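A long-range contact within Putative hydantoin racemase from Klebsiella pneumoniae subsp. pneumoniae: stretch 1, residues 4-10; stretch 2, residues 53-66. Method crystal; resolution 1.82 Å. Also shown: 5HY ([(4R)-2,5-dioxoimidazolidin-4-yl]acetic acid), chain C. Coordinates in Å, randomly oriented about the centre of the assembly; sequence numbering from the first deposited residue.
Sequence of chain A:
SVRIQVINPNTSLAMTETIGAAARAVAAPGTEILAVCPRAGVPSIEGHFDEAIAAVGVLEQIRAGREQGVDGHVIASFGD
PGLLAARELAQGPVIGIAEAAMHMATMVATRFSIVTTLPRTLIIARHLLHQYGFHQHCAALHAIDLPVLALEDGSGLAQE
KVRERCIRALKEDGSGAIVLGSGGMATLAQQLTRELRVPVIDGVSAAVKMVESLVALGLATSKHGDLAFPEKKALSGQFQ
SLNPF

Stretch 1 4-10: IQVINPN
Stretch 2, residues 53-66: IAAVGVLEQIRAGR

Strand 4-7 runs nearly antiparallel to helix 53-66, at 163° between their N-to-C directions, with the axes 9.6 Å apart at closest approach; beyond I7 the first stretch continues as loop. Register is fixed at two points: Q5 CA lies 6.4 Å from G65 CA, and P9 CA lies 5.2 Å from A54 CA, so the loop end sits closer to the helix than the strand does. The strand is extended (phi -85 to -117°, psi 108 to 122°), and its alternation sends Q5 and I7 toward the helix while I4 and V6 stay out of reach. The helix is regular, phi near -60° and psi near -40°, with i to i+4 bonds such as I62 N to V58 O, 2.8 Å. Together the stretches bury 376 Å².

Q5 makes the one hydrogen bond across the contact. With chi1 and chi2 both t (-171°, -167°) its chain reaches straight out to the helix, and chi3 of 40° sets the amide so that NE2 donates to Q61 O at 2.7 Å, N-H...O angle 152°. Q61 O also accepts from G65 N at 2.8 Å within the helix, so it serves two donors. G65 makes room for the amide: an ideal CB there would stand 2.4 Å from Q5 OE1, a clash.

I7 fills the middle of the contact. Its m,t rotamer (-51°, 163°) carries CD1 to the helix, 3.7 Å from I62 CD1 and 3.8 Å from Q61 CB, while I7 CG2 meets V58 CG2 at 4.5 Å. I62 points its CA-to-CB bond away, but m,m (-68°, -72°) brings its end back nearer to the strand, allowing the methyl contact. Q61 points toward the strand, also m,m (-70°, -54°) with chi3 131°, and lays its CB against I7.

P9 (-69/-20, C-gamma exo) closes the apolar row: its CB packs 3.7 Å from V58 CG2, with V58 at chi1 167° (t), and 4.0 Å from A54 CB. The small A54 side chain points toward the loop, and its CB is also 3.7 Å from P9 O.

N8 and N10 both point away from the helix and bond to each other: N8 (t, chi2 17°) donates from ND2 to N10 OD1 at 2.9 Å and accepts N10 N on OD1 at 3.3 Å. N10 (p, 71°; chi2 57°) also donates from ND2 to 5HY OAB at 3.0 Å.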

# COMPACT_ATOMS: atom_id res chain seq x y z
N ILE A 4 34.23 3.22 14.87
CA ILE A 4 32.90 3.67 14.47
C ILE A 4 32.64 5.08 14.98
O ILE A 4 32.69 5.34 16.19
CB ILE A 4 31.79 2.71 14.97
CG1 ILE A 4 32.07 1.28 14.50
CG2 ILE A 4 30.41 3.19 14.50
CD1 ILE A 4 31.19 0.23 15.16
N GLN A 5 32.36 5.99 14.06
CA GLN A 5 32.02 7.36 14.39
C GLN A 5 30.52 7.45 14.68
O GLN A 5 29.69 7.28 13.79
CB GLN A 5 32.40 8.31 13.25
CG GLN A 5 32.28 9.79 13.60
CD GLN A 5 32.35 10.69 12.38
OE1 GLN A 5 31.79 10.38 11.32
NE2 GLN A 5 33.03 11.82 12.52
N VAL A 6 30.18 7.71 15.95
CA VAL A 6 28.79 7.86 16.34
C VAL A 6 28.46 9.35 16.44
O VAL A 6 28.92 10.04 17.35
CB VAL A 6 28.48 7.13 17.67
CG1 VAL A 6 26.99 7.21 17.99
CG2 VAL A 6 28.91 5.66 17.59
N ILE A 7 27.68 9.83 15.48
CA ILE A 7 27.39 11.25 15.34
C ILE A 7 26.05 11.62 15.97
O ILE A 7 25.00 11.17 15.52
CB ILE A 7 27.37 11.70 13.86
CG1 ILE A 7 28.65 11.25 13.14
CG2 ILE A 7 27.19 13.23 13.76
CD1 ILE A 7 28.55 11.29 11.62
N ASN A 8 26.10 12.43 17.03
CA ASN A 8 24.92 13.11 17.53
C ASN A 8 24.67 14.31 16.61
O ASN A 8 25.48 15.23 16.57
CB ASN A 8 25.12 13.57 18.98
CG ASN A 8 23.93 14.34 19.53
OD1 ASN A 8 22.83 14.30 18.97
ND2 ASN A 8 24.15 15.06 20.63
N PRO A 9 23.55 14.30 15.86
CA PRO A 9 23.24 15.36 14.90
C PRO A 9 22.91 16.71 15.54
O PRO A 9 22.99 17.73 14.86
CB PRO A 9 22.03 14.80 14.14
CG PRO A 9 22.14 13.33 14.32
CD PRO A 9 22.60 13.18 15.73
N ASN A 10 22.53 16.71 16.81
CA ASN A 10 22.36 17.97 17.54
C ASN A 10 23.64 18.36 18.29
O ASN A 10 24.55 17.54 18.44
CB ASN A 10 21.13 17.93 18.47
CG ASN A 10 21.32 17.03 19.67
OD1 ASN A 10 22.26 17.19 20.46
ND2 ASN A 10 20.41 16.08 19.84
N ILE A 53 18.92 21.50 9.33
CA ILE A 53 20.17 22.01 9.90
C ILE A 53 21.06 20.86 10.36
O ILE A 53 22.25 20.83 10.06
CB ILE A 53 19.89 22.99 11.07
CG1 ILE A 53 19.23 24.27 10.54
CG2 ILE A 53 21.19 23.34 11.81
CD1 ILE A 53 18.67 25.17 11.63
N ALA A 54 20.46 19.91 11.08
CA ALA A 54 21.17 18.74 11.60
C ALA A 54 21.80 17.90 10.50
O ALA A 54 22.90 17.37 10.67
CB ALA A 54 20.24 17.89 12.45
N ALA A 55 21.11 17.78 9.36
CA ALA A 55 21.59 17.01 8.21
C ALA A 55 22.95 17.49 7.71
O ALA A 55 23.83 16.68 7.41
CB ALA A 55 20.56 17.04 7.09
N VAL A 56 23.13 18.81 7.63
CA VAL A 56 24.40 19.40 7.19
C VAL A 56 25.49 19.21 8.26
O VAL A 56 26.65 18.96 7.92
CB VAL A 56 24.23 20.90 6.80
CG1 VAL A 56 25.58 21.60 6.65
CG2 VAL A 56 23.45 21.00 5.49
N GLY A 57 25.10 19.31 9.53
CA GLY A 57 26.00 19.03 10.64
C GLY A 57 26.51 17.60 10.63
O GLY A 57 27.68 17.34 10.94
N VAL A 58 25.62 16.66 10.28
CA VAL A 58 26.00 15.26 10.10
C VAL A 58 27.06 15.13 9.01
O VAL A 58 28.08 14.46 9.21
CB VAL A 58 24.76 14.37 9.76
CG1 VAL A 58 25.18 13.00 9.26
CG2 VAL A 58 23.86 14.23 10.98
N LEU A 59 26.83 15.79 7.87
CA LEU A 59 27.74 15.74 6.73
C LEU A 59 29.13 16.28 7.05
O LEU A 59 30.14 15.76 6.57
CB LEU A 59 27.15 16.49 5.53
CG LEU A 59 25.92 15.88 4.85
CD1 LEU A 59 25.38 16.81 3.77
CD2 LEU A 59 26.23 14.50 4.26
N GLU A 60 29.18 17.33 7.87
CA GLU A 60 30.44 17.90 8.35
C GLU A 60 31.24 16.86 9.14
O GLU A 60 32.46 16.76 8.98
CB GLU A 60 30.18 19.14 9.21
N GLN A 61 30.55 16.09 9.97
CA GLN A 61 31.19 15.03 10.75
C GLN A 61 31.52 13.79 9.92
O GLN A 61 32.53 13.14 10.17
CB GLN A 61 30.34 14.66 11.98
CG GLN A 61 30.30 15.73 13.07
CD GLN A 61 31.69 16.19 13.53
OE1 GLN A 61 31.96 17.39 13.60
NE2 GLN A 61 32.56 15.23 13.83
N ILE A 62 30.66 13.47 8.95
CA ILE A 62 30.93 12.39 7.99
C ILE A 62 32.24 12.65 7.25
O ILE A 62 33.08 11.76 7.11
CB ILE A 62 29.76 12.22 6.97
CG1 ILE A 62 28.49 11.70 7.66
CG2 ILE A 62 30.17 11.31 5.80
CD1 ILE A 62 28.52 10.24 8.10
N ARG A 63 32.40 13.89 6.79
CA ARG A 63 33.63 14.34 6.14
C ARG A 63 34.85 14.12 7.04
O ARG A 63 35.86 13.57 6.60
CB ARG A 63 33.51 15.81 5.73
CG ARG A 63 34.69 16.38 4.94
CD ARG A 63 35.72 17.05 5.84
NE ARG A 63 35.16 18.20 6.55
CZ ARG A 63 35.58 18.64 7.73
NH1 ARG A 63 35.00 19.70 8.29
NH2 ARG A 63 36.56 18.02 8.37
N ALA A 64 34.73 14.53 8.30
CA ALA A 64 35.79 14.36 9.29
C ALA A 64 36.10 12.88 9.54
O ALA A 64 37.27 12.49 9.62
CB ALA A 64 35.43 15.05 10.60
N GLY A 65 35.05 12.07 9.65
CA GLY A 65 35.19 10.62 9.85
C GLY A 65 35.89 9.92 8.71
O GLY A 65 36.76 9.07 8.93
N ARG A 66 35.52 10.29 7.48
CA ARG A 66 36.13 9.72 6.28
C ARG A 66 37.61 10.11 6.15
O ARG A 66 38.43 9.31 5.69
CB ARG A 66 35.35 10.14 5.03
CG ARG A 66 35.78 9.43 3.75
CD ARG A 66 34.97 9.90 2.55
NE ARG A 66 35.64 9.57 1.29
CZ ARG A 66 35.23 9.97 0.09
NH1 ARG A 66 34.14 10.72 -0.04
NH2 ARG A 66 35.90 9.61 -0.99
C 5HY C . 16.65 12.68 18.75
N 5HY C . 15.74 14.75 18.33
O 5HY C . 16.85 11.47 18.83
CA 5HY C . 15.43 13.33 18.11
CB 5HY C . 14.10 12.91 18.78
CG 5HY C . 14.06 12.99 20.31
OAB 5HY C . 17.49 15.89 19.21
NAF 5HY C . 17.48 13.62 19.18
CAI 5HY C . 16.94 14.82 18.92
OD1 5HY C . 12.94 12.86 20.84
OD2 5HY C . 15.13 13.15 20.94